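PDB 4B7O: iron-regulated outer membrane protein from Neisseria meningitidis, which is a TonB-dependent transporter of the outer membrane that imports iron, probably as ferric siderophore complexes. Local coordinates for residues E92-F97 with L107-M112; S556-T561 with I587-Y592; H611-F616 with G632-R637; L625-E630 with V665-V670. One frame throughout, in Å; residues are numbered along the deposited sequence.

Interaction 1 is a plug hairpin, and interactions 2 to 4 belong to the surrounding barrel and its loops. Along the chain, interaction 1 closes before interaction 2 opens, and interaction 2 before interaction 3; interactions 3 and 4 interleave their segments. Strands 578-600 and 603-618 are neighbours in the barrel wall, so interactions 2 and 3 (centres about 10 Å apart) lie on adjoining, hydrogen-bonded strands. Interaction 3 lies centrally, its centre about 9 Å from those of interactions 1 and 4, whereas interactions 2 and 4 are about 16 Å apart without touching. Arg-110 and Gly-111 of the plug reach Asn-589, Ser-612 and Ala-633, so the plug turn is fastened to wall and loop together.

Interaction 1: residues E92-F97 with L107-M112; sequences EPSIDF and LTLRGM
Asp-96 and Thr-108 form the hydrogen-bonded pair at the middle of this antiparallel hairpin. Asp-96 N gives to Thr-108 O at 2.9 Å and Thr-108 N gives back to Asp-96 O. One step beyond the strands, Arg-110 N closes on Ser-94 O at 2.9 Å, which carries the pairing into the type I' turn Leu-109 to Met-112.

The apolar contacts gather on the face of Ile-95, Phe-97, Leu-107 and Leu-109. Leu-107 swings CG anti to its backbone N (chi1 173°), and this brings CD1 obliquely to the far end of the Phe-97 ring, 3.4 Å from CZ. The same methyl meets Ile-95 CG2 at 4.0 Å, while Ile-95 CG1 lies alongside Leu-109 CD1, 3.8 Å away.

Asp-96 and Thr-108 take the other face, along with a water that donates to Ser-94 O at 2.8 Å, accepts from Gly-111 N and also bonds Thr-108 OG1, so it ties turn and strand together. Separately, the type I turn Glu-92 to Ile-95 is held by Glu-92 OE2, which accepts from both Ser-94 N and Ser-94 OG, the hydroxyl coming from above the carboxylate plane.

Charged ends leave the hairpin for the barrel: Arg-110 forms salt bridges with Glu-541 and Glu-593, and Asp-96 reaches Arg-659 and Ser-723; Ser-723 also bonds Thr-108 OG1. The chemistry is therefore two-sided, with an apolar face where the hairpin's own side chains meet, and buried charges that the barrel's opposite charges probably balance, consistent with a plug held in place by polar bonds.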
loop_
_atom_site.group_PDB
_atom_site.type_symbol
_atom_site.label_atom_id
_atom_site.label_comp_id
_atom_site.label_asym_id
_atom_site.label_seq_id
_atom_site.Cartn_x
_atom_site.Cartn_y
_atom_site.Cartn_z
ATOM N N GLU A 92 -8.119 4.577 10.866
ATOM C CA GLU A 92 -8.895 3.929 9.824
ATOM C C GLU A 92 -9.030 2.420 10.052
ATOM O O GLU A 92 -8.090 1.677 9.867
ATOM C CB GLU A 92 -8.313 4.234 8.462
ATOM C CG GLU A 92 -8.962 3.405 7.354
ATOM C CD GLU A 92 -10.507 3.476 7.255
ATOM O OE1 GLU A 92 -10.984 4.641 7.062
ATOM O OE2 GLU A 92 -11.214 2.369 7.339
ATOM N N PRO A 93 -10.220 1.961 10.442
ATOM C CA PRO A 93 -10.355 0.581 10.919
ATOM C C PRO A 93 -10.276 -0.502 9.835
ATOM O O PRO A 93 -10.123 -1.672 10.167
ATOM C CB PRO A 93 -11.752 0.567 11.606
ATOM C CG PRO A 93 -12.461 1.843 11.183
ATOM C CD PRO A 93 -11.505 2.708 10.426
ATOM N N SER A 94 -10.430 -0.199 8.560
ATOM C CA SER A 94 -10.392 -1.350 7.654
ATOM C C SER A 94 -8.937 -1.582 7.053
ATOM O O SER A 94 -8.690 -2.486 6.243
ATOM C CB SER A 94 -11.482 -1.195 6.594
ATOM O OG SER A 94 -11.172 -0.043 5.818
ATOM N N ILE A 95 -8.007 -0.756 7.494
ATOM C CA ILE A 95 -6.621 -0.879 7.076
ATOM C C ILE A 95 -5.920 -1.379 8.297
ATOM O O ILE A 95 -6.085 -0.809 9.324
ATOM C CB ILE A 95 -6.028 0.483 6.695
ATOM C CG1 ILE A 95 -6.913 1.164 5.690
ATOM C CG2 ILE A 95 -4.666 0.380 6.029
ATOM C CD1 ILE A 95 -6.444 2.573 5.392
ATOM N N ASP A 96 -5.182 -2.468 8.198
ATOM C CA ASP A 96 -4.443 -2.986 9.327
ATOM C C ASP A 96 -2.987 -3.267 8.933
ATOM O O ASP A 96 -2.685 -3.692 7.821
ATOM C CB ASP A 96 -5.137 -4.230 9.884
ATOM C CG ASP A 96 -4.518 -4.729 11.193
ATOM O OD1 ASP A 96 -4.326 -3.923 12.117
ATOM O OD2 ASP A 96 -4.220 -5.937 11.309
ATOM N N PHE A 97 -2.077 -2.973 9.847
ATOM C CA PHE A 97 -0.674 -3.181 9.592
ATOM C C PHE A 97 -0.079 -4.246 10.465
ATOM O O PHE A 97 -0.473 -4.414 11.631
ATOM C CB PHE A 97 0.062 -1.917 9.841
ATOM C CG PHE A 97 -0.169 -0.889 8.814
ATOM C CD1 PHE A 97 -1.275 -0.064 8.884
ATOM C CD2 PHE A 97 0.754 -0.700 7.803
ATOM C CE1 PHE A 97 -1.478 0.911 7.908
ATOM C CE2 PHE A 97 0.569 0.270 6.827
ATOM C CZ PHE A 97 -0.539 1.094 6.886
ATOM N N LEU A 107 0.426 -5.135 4.866
ATOM C CA LEU A 107 -0.739 -4.296 4.945
ATOM C C LEU A 107 -2.013 -5.037 4.453
ATOM O O LEU A 107 -1.944 -5.778 3.472
ATOM C CB LEU A 107 -0.454 -3.069 4.116
ATOM C CG LEU A 107 -1.703 -2.211 4.007
ATOM C CD1 LEU A 107 -1.340 -0.722 4.094
ATOM C CD2 LEU A 107 -2.513 -2.555 2.765
ATOM N N THR A 108 -3.145 -4.886 5.165
ATOM C CA THR A 108 -4.390 -5.408 4.648
ATOM C C THR A 108 -5.475 -4.361 4.630
ATOM O O THR A 108 -5.527 -3.438 5.446
ATOM C CB THR A 108 -4.857 -6.675 5.382
ATOM O OG1 THR A 108 -5.061 -6.370 6.755
ATOM C CG2 THR A 108 -3.796 -7.725 5.281
ATOM N N LEU A 109 -6.333 -4.525 3.671
ATOM C CA LEU A 109 -7.392 -3.610 3.411
ATOM C C LEU A 109 -8.588 -4.510 3.282
ATOM O O LEU A 109 -8.590 -5.403 2.416
ATOM C CB LEU A 109 -7.120 -2.907 2.102
ATOM C CG LEU A 109 -8.143 -1.883 1.634
ATOM C CD1 LEU A 109 -8.296 -0.781 2.699
ATOM C CD2 LEU A 109 -7.676 -1.328 0.288
ATOM N N ARG A 110 -9.558 -4.336 4.193
ATOM C CA ARG A 110 -10.690 -5.258 4.273
ATOM C C ARG A 110 -10.236 -6.688 4.315
ATOM O O ARG A 110 -10.868 -7.554 3.732
ATOM C CB ARG A 110 -11.606 -5.082 3.062
ATOM C CG ARG A 110 -12.533 -3.882 3.156
ATOM C CD ARG A 110 -13.243 -3.584 1.831
ATOM N NE ARG A 110 -14.167 -2.436 2.013
ATOM C CZ ARG A 110 -14.948 -1.927 1.081
ATOM N NH1 ARG A 110 -14.934 -2.439 -0.148
ATOM N NH2 ARG A 110 -15.729 -0.884 1.377
ATOM N N GLY A 111 -9.140 -6.935 5.021
ATOM C CA GLY A 111 -8.560 -8.281 5.121
ATOM C C GLY A 111 -7.747 -8.741 3.918
ATOM O O GLY A 111 -7.220 -9.833 3.933
ATOM N N MET A 112 -7.660 -7.951 2.851
ATOM C CA MET A 112 -6.951 -8.439 1.668
ATOM C C MET A 112 -5.603 -7.829 1.700
ATOM O O MET A 112 -5.471 -6.658 2.117
ATOM C CB MET A 112 -7.667 -8.071 0.399
ATOM C CG MET A 112 -9.072 -8.609 0.306
ATOM S SD MET A 112 -9.113 -10.417 0.265
ATOM C CE MET A 112 -8.408 -10.753 -1.322
HETATM O O HOH W 1 -7.855 -5.063 6.859
#

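Interaction 2: residues S556-T561 with I587-Y592; sequences SYFWQT and IKNHGY
Gly-591 is straddled by two aromatic rings of the facing strand. Phe-558, its hydrogen-bonded partner, turns CG between its own N and carbonyl carbon (chi1 58°), and this folds the ring across the neighbouring strand. Gly-591 CA then lies over the ring face, a CH-pi contact 4.0 Å from the Phe-558 centroid. With no side chain on Gly-591, the ring can settle directly on the backbone, the glycine-aromatic cross-strand pairing known as aromatic rescue. The Tyr-557 ring lies on the other face of the sheet, with Gly-591 O 3.1 Å from its plane, over the ring centre.

Around these rings, the pairing of 556-561 with 587-592 is regular and antiparallel. Phe-558 N gives to Gly-591 O at 3.0 Å, Gly-591 N returns the bond to Phe-558 O, and Asn-589 N gives to Gln-560 O at 2.8 Å.

Next come the groups that steady the rings. Tyr-557 CD1 sits 3.3 Å above the Trp-559 plane, toward its rim, and His-590 ND1 gives a weak bond to Tyr-557 OH at 3.5 Å. Tyr-592 CB fills in beside Tyr-557 CD2, 3.5 Å off. Farther along, Lys-588 bends at its last torsion (chi4 -68°) and brings NZ to Thr-561 OG1 at 3.1 Å.

Phe-558 and Asn-589 face the plug, where Phe-558 touches Arg-110 and Asn-589 ND2 bonds Arg-110 O. The two faces thus differ in task: outside, Lys-588 to Thr-561 and a weak His-590 to Tyr-557 bond supplement the backbone pairing, while the inner face offers a flat ring and an amide to the plug.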
loop_
_atom_site.group_PDB
_atom_site.type_symbol
_atom_site.label_atom_id
_atom_site.label_comp_id
_atom_site.label_asym_id
_atom_site.label_seq_id
_atom_site.Cartn_x
_atom_site.Cartn_y
_atom_site.Cartn_z
ATOM N N SER A 556 -20.782 1.193 4.736
ATOM C CA SER A 556 -20.646 0.456 3.533
ATOM C C SER A 556 -20.916 -0.957 3.892
ATOM O O SER A 556 -20.700 -1.338 5.021
ATOM C CB SER A 556 -19.205 0.506 3.007
ATOM O OG SER A 556 -18.953 1.656 2.196
ATOM N N TYR A 557 -21.377 -1.743 2.919
ATOM C CA TYR A 557 -21.387 -3.182 3.006
ATOM C C TYR A 557 -20.937 -3.723 1.669
ATOM O O TYR A 557 -21.393 -3.257 0.656
ATOM C CB TYR A 557 -22.758 -3.720 3.332
ATOM C CG TYR A 557 -22.641 -5.055 3.960
ATOM C CD1 TYR A 557 -22.346 -6.187 3.199
ATOM C CD2 TYR A 557 -22.722 -5.183 5.337
ATOM C CE1 TYR A 557 -22.210 -7.445 3.802
ATOM C CE2 TYR A 557 -22.585 -6.396 5.953
ATOM C CZ TYR A 557 -22.345 -7.518 5.189
ATOM O OH TYR A 557 -22.191 -8.692 5.831
ATOM N N PHE A 558 -20.010 -4.670 1.654
ATOM C CA PHE A 558 -19.444 -5.065 0.370
ATOM C C PHE A 558 -19.455 -6.560 0.220
ATOM O O PHE A 558 -19.425 -7.270 1.196
ATOM C CB PHE A 558 -18.005 -4.550 0.201
ATOM C CG PHE A 558 -17.097 -5.026 1.275
ATOM C CD1 PHE A 558 -16.482 -6.272 1.161
ATOM C CD2 PHE A 558 -16.927 -4.263 2.433
ATOM C CE1 PHE A 558 -15.644 -6.746 2.163
ATOM C CE2 PHE A 558 -16.108 -4.727 3.449
ATOM C CZ PHE A 558 -15.471 -5.969 3.314
ATOM N N TRP A 559 -19.542 -7.028 -1.008
ATOM C CA TRP A 559 -19.426 -8.459 -1.243
ATOM C C TRP A 559 -18.525 -8.648 -2.396
ATOM O O TRP A 559 -18.648 -7.941 -3.425
ATOM C CB TRP A 559 -20.724 -9.013 -1.655
ATOM C CG TRP A 559 -21.804 -8.947 -0.627
ATOM C CD1 TRP A 559 -22.181 -9.942 0.233
ATOM C CD2 TRP A 559 -22.720 -7.833 -0.374
ATOM N NE1 TRP A 559 -23.232 -9.550 0.987
ATOM C CE2 TRP A 559 -23.623 -8.294 0.657
ATOM C CE3 TRP A 559 -22.874 -6.550 -0.902
ATOM C CZ2 TRP A 559 -24.655 -7.504 1.144
ATOM C CZ3 TRP A 559 -23.907 -5.745 -0.418
ATOM C CH2 TRP A 559 -24.768 -6.209 0.608
ATOM N N GLN A 560 -17.607 -9.593 -2.278
ATOM C CA GLN A 560 -16.701 -9.729 -3.367
ATOM C C GLN A 560 -16.396 -11.135 -3.653
ATOM O O GLN A 560 -16.239 -11.940 -2.761
ATOM C CB GLN A 560 -15.452 -8.934 -3.128
ATOM C CG GLN A 560 -14.832 -8.451 -4.449
ATOM C CD GLN A 560 -13.379 -8.277 -4.229
ATOM O OE1 GLN A 560 -12.743 -7.386 -4.784
ATOM N NE2 GLN A 560 -12.838 -9.110 -3.321
ATOM N N THR A 561 -16.383 -11.432 -4.936
ATOM C CA THR A 561 -15.957 -12.720 -5.437
ATOM C C THR A 561 -14.760 -12.536 -6.371
ATOM O O THR A 561 -14.769 -11.678 -7.286
ATOM C CB THR A 561 -17.092 -13.389 -6.229
ATOM O OG1 THR A 561 -18.250 -13.331 -5.434
ATOM C CG2 THR A 561 -16.784 -14.902 -6.490
ATOM N N ILE A 587 -11.791 -16.500 -4.498
ATOM C CA ILE A 587 -11.802 -15.780 -3.227
ATOM C C ILE A 587 -13.205 -15.151 -3.015
ATOM O O ILE A 587 -13.777 -14.581 -3.926
ATOM C CB ILE A 587 -10.687 -14.686 -3.231
ATOM C CG1 ILE A 587 -9.280 -15.298 -3.284
ATOM C CG2 ILE A 587 -10.736 -13.795 -2.012
ATOM C CD1 ILE A 587 -8.274 -14.436 -4.045
ATOM N N LYS A 588 -13.759 -15.312 -1.823
ATOM C CA LYS A 588 -14.919 -14.519 -1.375
ATOM C C LYS A 588 -14.616 -13.655 -0.182
ATOM O O LYS A 588 -13.876 -14.046 0.725
ATOM C CB LYS A 588 -16.117 -15.407 -1.100
ATOM C CG LYS A 588 -16.863 -15.677 -2.406
ATOM C CD LYS A 588 -17.902 -16.744 -2.258
ATOM C CE LYS A 588 -18.429 -17.134 -3.625
ATOM N NZ LYS A 588 -19.204 -15.994 -4.185
ATOM N N ASN A 589 -15.162 -12.453 -0.201
ATOM C CA ASN A 589 -15.048 -11.567 0.937
ATOM C C ASN A 589 -16.297 -10.720 1.141
ATOM O O ASN A 589 -16.875 -10.242 0.171
ATOM C CB ASN A 589 -13.874 -10.651 0.718
ATOM C CG ASN A 589 -13.425 -9.956 1.996
ATOM O OD1 ASN A 589 -13.731 -10.405 3.105
ATOM N ND2 ASN A 589 -12.701 -8.856 1.843
ATOM N N HIS A 590 -16.692 -10.479 2.381
ATOM C CA HIS A 590 -17.800 -9.559 2.619
ATOM C C HIS A 590 -17.666 -8.885 3.925
ATOM O O HIS A 590 -16.854 -9.262 4.741
ATOM C CB HIS A 590 -19.105 -10.303 2.546
ATOM C CG HIS A 590 -19.305 -11.344 3.630
ATOM N ND1 HIS A 590 -19.858 -11.043 4.833
ATOM C CD2 HIS A 590 -19.173 -12.744 3.599
ATOM C CE1 HIS A 590 -20.017 -12.182 5.564
ATOM N NE2 HIS A 590 -19.582 -13.219 4.809
ATOM N N GLY A 591 -18.447 -7.871 4.177
ATOM C CA GLY A 591 -18.220 -7.150 5.439
ATOM C C GLY A 591 -18.724 -5.756 5.411
ATOM O O GLY A 591 -19.442 -5.364 4.465
ATOM N N TYR A 592 -18.368 -4.983 6.440
ATOM C CA TYR A 592 -18.915 -3.643 6.531
ATOM C C TYR A 592 -17.975 -2.747 7.271
ATOM O O TYR A 592 -17.043 -3.230 7.948
ATOM C CB TYR A 592 -20.274 -3.696 7.300
ATOM C CG TYR A 592 -20.116 -4.233 8.694
ATOM C CD1 TYR A 592 -19.659 -3.394 9.726
ATOM C CD2 TYR A 592 -20.347 -5.571 8.980
ATOM C CE1 TYR A 592 -19.469 -3.849 11.014
ATOM C CE2 TYR A 592 -20.194 -6.046 10.296
ATOM C CZ TYR A 592 -19.734 -5.167 11.281
ATOM O OH TYR A 592 -19.544 -5.615 12.543
#

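Interaction 3: residues H611-F616 with G632-R637; sequences HSKPRF and GAQVGR
Strand 603-618 of the barrel wall, interrupted near Pro-614, runs past the loop that leads into strand 638-647, and His-611 meets Arg-637 where their CA atoms come closest. With its CG anti to the backbone N (chi1 -168°), Arg-637 lays its aliphatic stem over the imidazole: CB is 4.0 Å from the His-611 ring centroid and only 10° off the normal, a CH-pi contact. CD continues to His-611 CD2 at 3.7 Å, and the guanidinium beyond stands almost upright to the ring, at 85°. His-611 ND1 is buried here with no partner anywhere in the model.

A water bridges strand and loop. It accepts from Ser-612 OG at 3.0 Å and from Val-635 N, and donates to Ala-633 O, so three backbone and hydroxyl groups of strand and loop converge on it. Residues 632-637 are the end of the loop between strands 603-618 and 638-647, folded inward against the wall and touching the plug: Ala-633 N bonds Gly-111 O of the plug.

At the interruption, Pro-614 presses CG onto Ala-633 O at 3.4 Å. The Gln-634 amide lies near Ser-612 O and the Arg-615 guanidinium, but it is too close to the latter in the model, so both its position and its orientation are doubtful. Lys-613 N bonds Asn-589 OD1 on the neighbouring strand.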
loop_
_atom_site.group_PDB
_atom_site.type_symbol
_atom_site.label_atom_id
_atom_site.label_comp_id
_atom_site.label_asym_id
_atom_site.label_seq_id
_atom_site.Cartn_x
_atom_site.Cartn_y
_atom_site.Cartn_z
ATOM N N HIS A 611 -15.070 -4.816 9.812
ATOM C CA HIS A 611 -15.092 -6.241 10.027
ATOM C C HIS A 611 -15.281 -6.807 8.655
ATOM O O HIS A 611 -16.152 -6.350 7.901
ATOM C CB HIS A 611 -16.269 -6.656 10.961
ATOM C CG HIS A 611 -16.089 -8.008 11.631
ATOM N ND1 HIS A 611 -14.921 -8.722 11.563
ATOM C CD2 HIS A 611 -16.953 -8.753 12.441
ATOM C CE1 HIS A 611 -15.048 -9.865 12.254
ATOM N NE2 HIS A 611 -16.285 -9.896 12.800
ATOM N N SER A 612 -14.463 -7.794 8.322
ATOM C CA SER A 612 -14.470 -8.395 7.030
ATOM C C SER A 612 -14.214 -9.901 7.194
ATOM O O SER A 612 -13.946 -10.359 8.300
ATOM C CB SER A 612 -13.464 -7.688 6.116
ATOM O OG SER A 612 -12.127 -7.932 6.497
ATOM N N LYS A 613 -14.402 -10.682 6.127
ATOM C CA LYS A 613 -14.327 -12.146 6.210
ATOM C C LYS A 613 -13.692 -12.786 4.969
ATOM O O LYS A 613 -14.365 -13.466 4.251
ATOM C CB LYS A 613 -15.719 -12.698 6.409
ATOM C CG LYS A 613 -15.784 -14.056 7.030
ATOM C CD LYS A 613 -17.102 -14.686 6.618
ATOM C CE LYS A 613 -17.746 -15.477 7.751
ATOM N NZ LYS A 613 -17.239 -16.865 7.668
ATOM N N PRO A 614 -12.382 -12.560 4.731
ATOM C CA PRO A 614 -11.726 -13.002 3.519
ATOM C C PRO A 614 -11.480 -14.487 3.554
ATOM O O PRO A 614 -10.950 -14.989 4.518
ATOM C CB PRO A 614 -10.418 -12.249 3.525
ATOM C CG PRO A 614 -10.141 -12.026 4.962
ATOM C CD PRO A 614 -11.469 -11.846 5.617
ATOM N N ARG A 615 -11.973 -15.182 2.540
ATOM C CA ARG A 615 -11.998 -16.643 2.534
ATOM C C ARG A 615 -11.484 -17.124 1.199
ATOM O O ARG A 615 -11.946 -16.654 0.164
ATOM C CB ARG A 615 -13.404 -17.149 2.800
ATOM C CG ARG A 615 -13.710 -17.133 4.269
ATOM C CD ARG A 615 -12.541 -17.616 5.124
ATOM N NE ARG A 615 -12.959 -17.657 6.525
ATOM C CZ ARG A 615 -12.907 -16.620 7.377
ATOM N NH1 ARG A 615 -12.414 -15.465 6.991
ATOM N NH2 ARG A 615 -13.352 -16.741 8.621
ATOM N N PHE A 616 -10.477 -17.999 1.224
ATOM C CA PHE A 616 -9.796 -18.469 -0.012
ATOM C C PHE A 616 -10.166 -19.931 -0.249
ATOM O O PHE A 616 -9.910 -20.760 0.629
ATOM C CB PHE A 616 -8.288 -18.311 0.152
ATOM C CG PHE A 616 -7.802 -16.899 -0.002
ATOM C CD1 PHE A 616 -8.231 -15.885 0.863
ATOM C CD2 PHE A 616 -6.866 -16.584 -0.990
ATOM C CE1 PHE A 616 -7.792 -14.578 0.716
ATOM C CE2 PHE A 616 -6.407 -15.270 -1.156
ATOM C CZ PHE A 616 -6.873 -14.267 -0.297
ATOM N N GLY A 632 -3.707 -12.011 2.586
ATOM C CA GLY A 632 -4.571 -11.322 3.503
ATOM C C GLY A 632 -4.542 -12.044 4.800
ATOM O O GLY A 632 -3.770 -13.002 4.938
ATOM N N ALA A 633 -5.365 -11.560 5.735
ATOM C CA ALA A 633 -5.553 -12.151 7.052
ATOM C C ALA A 633 -7.012 -11.949 7.462
ATOM O O ALA A 633 -7.641 -10.933 7.070
ATOM C CB ALA A 633 -4.658 -11.458 8.069
ATOM N N GLN A 634 -7.538 -12.907 8.238
ATOM C CA GLN A 634 -8.751 -12.669 9.058
ATOM C C GLN A 634 -8.511 -11.779 10.314
ATOM O O GLN A 634 -8.137 -12.280 11.387
ATOM C CB GLN A 634 -9.358 -14.002 9.519
ATOM C CG GLN A 634 -10.678 -13.863 10.314
ATOM C CD GLN A 634 -11.775 -13.181 9.490
ATOM O OE1 GLN A 634 -12.019 -11.944 9.601
ATOM N NE2 GLN A 634 -12.416 -13.966 8.632
ATOM N N VAL A 635 -8.706 -10.471 10.161
ATOM C CA VAL A 635 -8.490 -9.479 11.209
ATOM C C VAL A 635 -9.752 -9.519 12.092
ATOM O O VAL A 635 -10.853 -9.907 11.636
ATOM C CB VAL A 635 -8.203 -8.085 10.585
ATOM C CG1 VAL A 635 -7.829 -7.045 11.638
ATOM C CG2 VAL A 635 -7.015 -8.189 9.629
ATOM N N GLY A 636 -9.594 -9.188 13.365
ATOM C CA GLY A 636 -10.716 -9.216 14.293
ATOM C C GLY A 636 -11.420 -7.898 14.074
ATOM O O GLY A 636 -10.894 -6.997 13.429
ATOM N N ARG A 637 -12.637 -7.780 14.551
ATOM C CA ARG A 637 -13.364 -6.544 14.319
ATOM C C ARG A 637 -12.551 -5.385 14.885
ATOM O O ARG A 637 -12.126 -5.437 16.039
ATOM C CB ARG A 637 -14.701 -6.616 15.046
ATOM C CG ARG A 637 -15.666 -5.508 14.653
ATOM C CD ARG A 637 -17.072 -6.002 14.839
ATOM N NE ARG A 637 -17.436 -5.869 16.225
ATOM C CZ ARG A 637 -18.413 -6.546 16.796
ATOM N NH1 ARG A 637 -19.113 -7.426 16.103
ATOM N NH2 ARG A 637 -18.660 -6.360 18.064
HETATM O O HOH W 2 -10.264 -9.774 7.988
#

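Interaction 4: residues L625-E630 with V665-V670; sequences LSANPE and VGSILV
Leu-669 CD1 lies over one face of the flat Ser-626 to Ala-627 peptide, 3.6 Å from Ala-627 N and 3.9 Å from Ser-626 C. Ile-668 approaches the same peptide from its oxygen end, its CD1 stopping 3.5 Å from Ser-626 O.

Leu-669 forks over the chain of 625-627. With CG anti to its carbonyl carbon (chi1 -61°), one methyl, CD2, reaches Leu-625 CB at 3.6 Å while the other, CD1, goes to Ala-627, whose CB is 3.9 Å away. Ile-668 flanks it, its CD1 lying 4.0 Å from Ala-627 CA. No hydrogen bond crosses between the segments, so the join is van der Waals contact alone.

Each partner is shaped by an ST turn of its own. Ser-667 OG accepts from Leu-669 N at 2.9 Å, bending the chain that presents Ile-668 and Leu-669, and it has a second bond to Gln-673; Ser-626 OG accepts from Asn-628 N in the same manner.

The two segments belong to loops that follow strands 603-618 and 652-665. Phe-616 of strand 603-618 lies beside both: Leu-625 and Leu-669 touch its side chain at CB, Ile-668 reaches its ring, and its backbone bonds Ile-668 and Val-670, so the second loop continues along the edge of that barrel strand and the first packs against it.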
loop_
_atom_site.group_PDB
_atom_site.type_symbol
_atom_site.label_atom_id
_atom_site.label_comp_id
_atom_site.label_asym_id
_atom_site.label_seq_id
_atom_site.Cartn_x
_atom_site.Cartn_y
_atom_site.Cartn_z
ATOM N N LEU A 625 -3.534 -22.802 -2.857
ATOM C CA LEU A 625 -3.815 -21.483 -2.254
ATOM C C LEU A 625 -3.013 -21.250 -0.964
ATOM O O LEU A 625 -2.846 -22.161 -0.164
ATOM C CB LEU A 625 -5.331 -21.236 -2.034
ATOM C CG LEU A 625 -6.104 -20.843 -3.296
ATOM C CD1 LEU A 625 -7.449 -20.218 -3.004
ATOM C CD2 LEU A 625 -5.341 -19.901 -4.181
ATOM N N SER A 626 -2.604 -20.010 -0.724
ATOM C CA SER A 626 -1.671 -19.681 0.383
ATOM C C SER A 626 -2.221 -18.826 1.538
ATOM O O SER A 626 -2.942 -17.856 1.298
ATOM C CB SER A 626 -0.465 -18.944 -0.204
ATOM O OG SER A 626 0.502 -18.688 0.811
ATOM N N ALA A 627 -1.783 -19.129 2.759
ATOM C CA ALA A 627 -2.123 -18.336 3.955
ATOM C C ALA A 627 -1.165 -17.185 4.234
ATOM O O ALA A 627 -1.213 -16.560 5.295
ATOM C CB ALA A 627 -2.180 -19.224 5.171
ATOM N N ASN A 628 -0.280 -16.920 3.298
ATOM C CA ASN A 628 0.708 -15.874 3.472
ATOM C C ASN A 628 -0.005 -14.510 3.624
ATOM O O ASN A 628 -0.952 -14.229 2.861
ATOM C CB ASN A 628 1.665 -15.855 2.260
ATOM C CG ASN A 628 2.701 -16.964 2.302
ATOM O OD1 ASN A 628 2.713 -17.849 3.185
ATOM N ND2 ASN A 628 3.581 -16.923 1.347
ATOM N N PRO A 629 0.449 -13.659 4.584
ATOM C CA PRO A 629 -0.181 -12.349 4.862
ATOM C C PRO A 629 -0.306 -11.456 3.627
ATOM O O PRO A 629 -1.139 -10.553 3.604
ATOM C CB PRO A 629 0.770 -11.681 5.888
ATOM C CG PRO A 629 1.969 -12.593 6.053
ATOM C CD PRO A 629 1.522 -13.958 5.565
ATOM N N GLU A 630 0.575 -11.670 2.661
ATOM C CA GLU A 630 0.526 -11.057 1.345
ATOM C C GLU A 630 -0.914 -11.139 0.736
ATOM O O GLU A 630 -1.407 -10.172 0.172
ATOM C CB GLU A 630 1.509 -11.833 0.463
ATOM C CG GLU A 630 1.814 -11.202 -0.880
ATOM C CD GLU A 630 2.356 -12.212 -1.884
ATOM O OE1 GLU A 630 3.056 -13.194 -1.462
ATOM O OE2 GLU A 630 2.067 -12.021 -3.111
ATOM N N VAL A 665 -10.336 -15.612 14.772
ATOM C CA VAL A 665 -10.112 -17.047 14.738
ATOM C C VAL A 665 -10.249 -17.422 13.267
ATOM O O VAL A 665 -10.970 -16.737 12.504
ATOM C CB VAL A 665 -11.167 -17.850 15.557
ATOM C CG1 VAL A 665 -11.549 -17.150 16.861
ATOM C CG2 VAL A 665 -12.430 -18.104 14.736
ATOM N N GLY A 666 -9.586 -18.509 12.869
ATOM C CA GLY A 666 -9.641 -18.972 11.492
ATOM C C GLY A 666 -8.556 -18.409 10.578
ATOM O O GLY A 666 -8.107 -17.252 10.694
ATOM N N SER A 667 -8.152 -19.264 9.654
ATOM C CA SER A 667 -7.232 -18.923 8.587
ATOM C C SER A 667 -8.028 -18.217 7.504
ATOM O O SER A 667 -9.266 -18.347 7.451
ATOM C CB SER A 667 -6.621 -20.254 8.048
ATOM O OG SER A 667 -5.896 -20.105 6.819
ATOM N N ILE A 668 -7.347 -17.501 6.609
ATOM C CA ILE A 668 -8.030 -17.082 5.392
ATOM C C ILE A 668 -8.408 -18.296 4.478
ATOM O O ILE A 668 -9.308 -18.177 3.634
ATOM C CB ILE A 668 -7.217 -16.039 4.613
ATOM C CG1 ILE A 668 -5.870 -16.623 4.192
ATOM C CG2 ILE A 668 -7.015 -14.792 5.444
ATOM C CD1 ILE A 668 -5.185 -15.853 3.063
ATOM N N LEU A 669 -7.713 -19.440 4.625
ATOM C CA LEU A 669 -7.975 -20.611 3.788
ATOM C C LEU A 669 -9.162 -21.420 4.309
ATOM O O LEU A 669 -9.167 -21.928 5.432
ATOM C CB LEU A 669 -6.736 -21.525 3.632
ATOM C CG LEU A 669 -5.498 -20.893 2.970
ATOM C CD1 LEU A 669 -4.245 -21.752 3.111
ATOM C CD2 LEU A 669 -5.790 -20.585 1.516
ATOM N N VAL A 670 -10.157 -21.565 3.451
ATOM C CA VAL A 670 -11.324 -22.333 3.773
ATOM C C VAL A 670 -10.905 -23.783 4.052
ATOM O O VAL A 670 -11.416 -24.416 4.993
ATOM C CB VAL A 670 -12.324 -22.262 2.613
ATOM C CG1 VAL A 670 -13.378 -23.374 2.719
ATOM C CG2 VAL A 670 -12.957 -20.890 2.607
#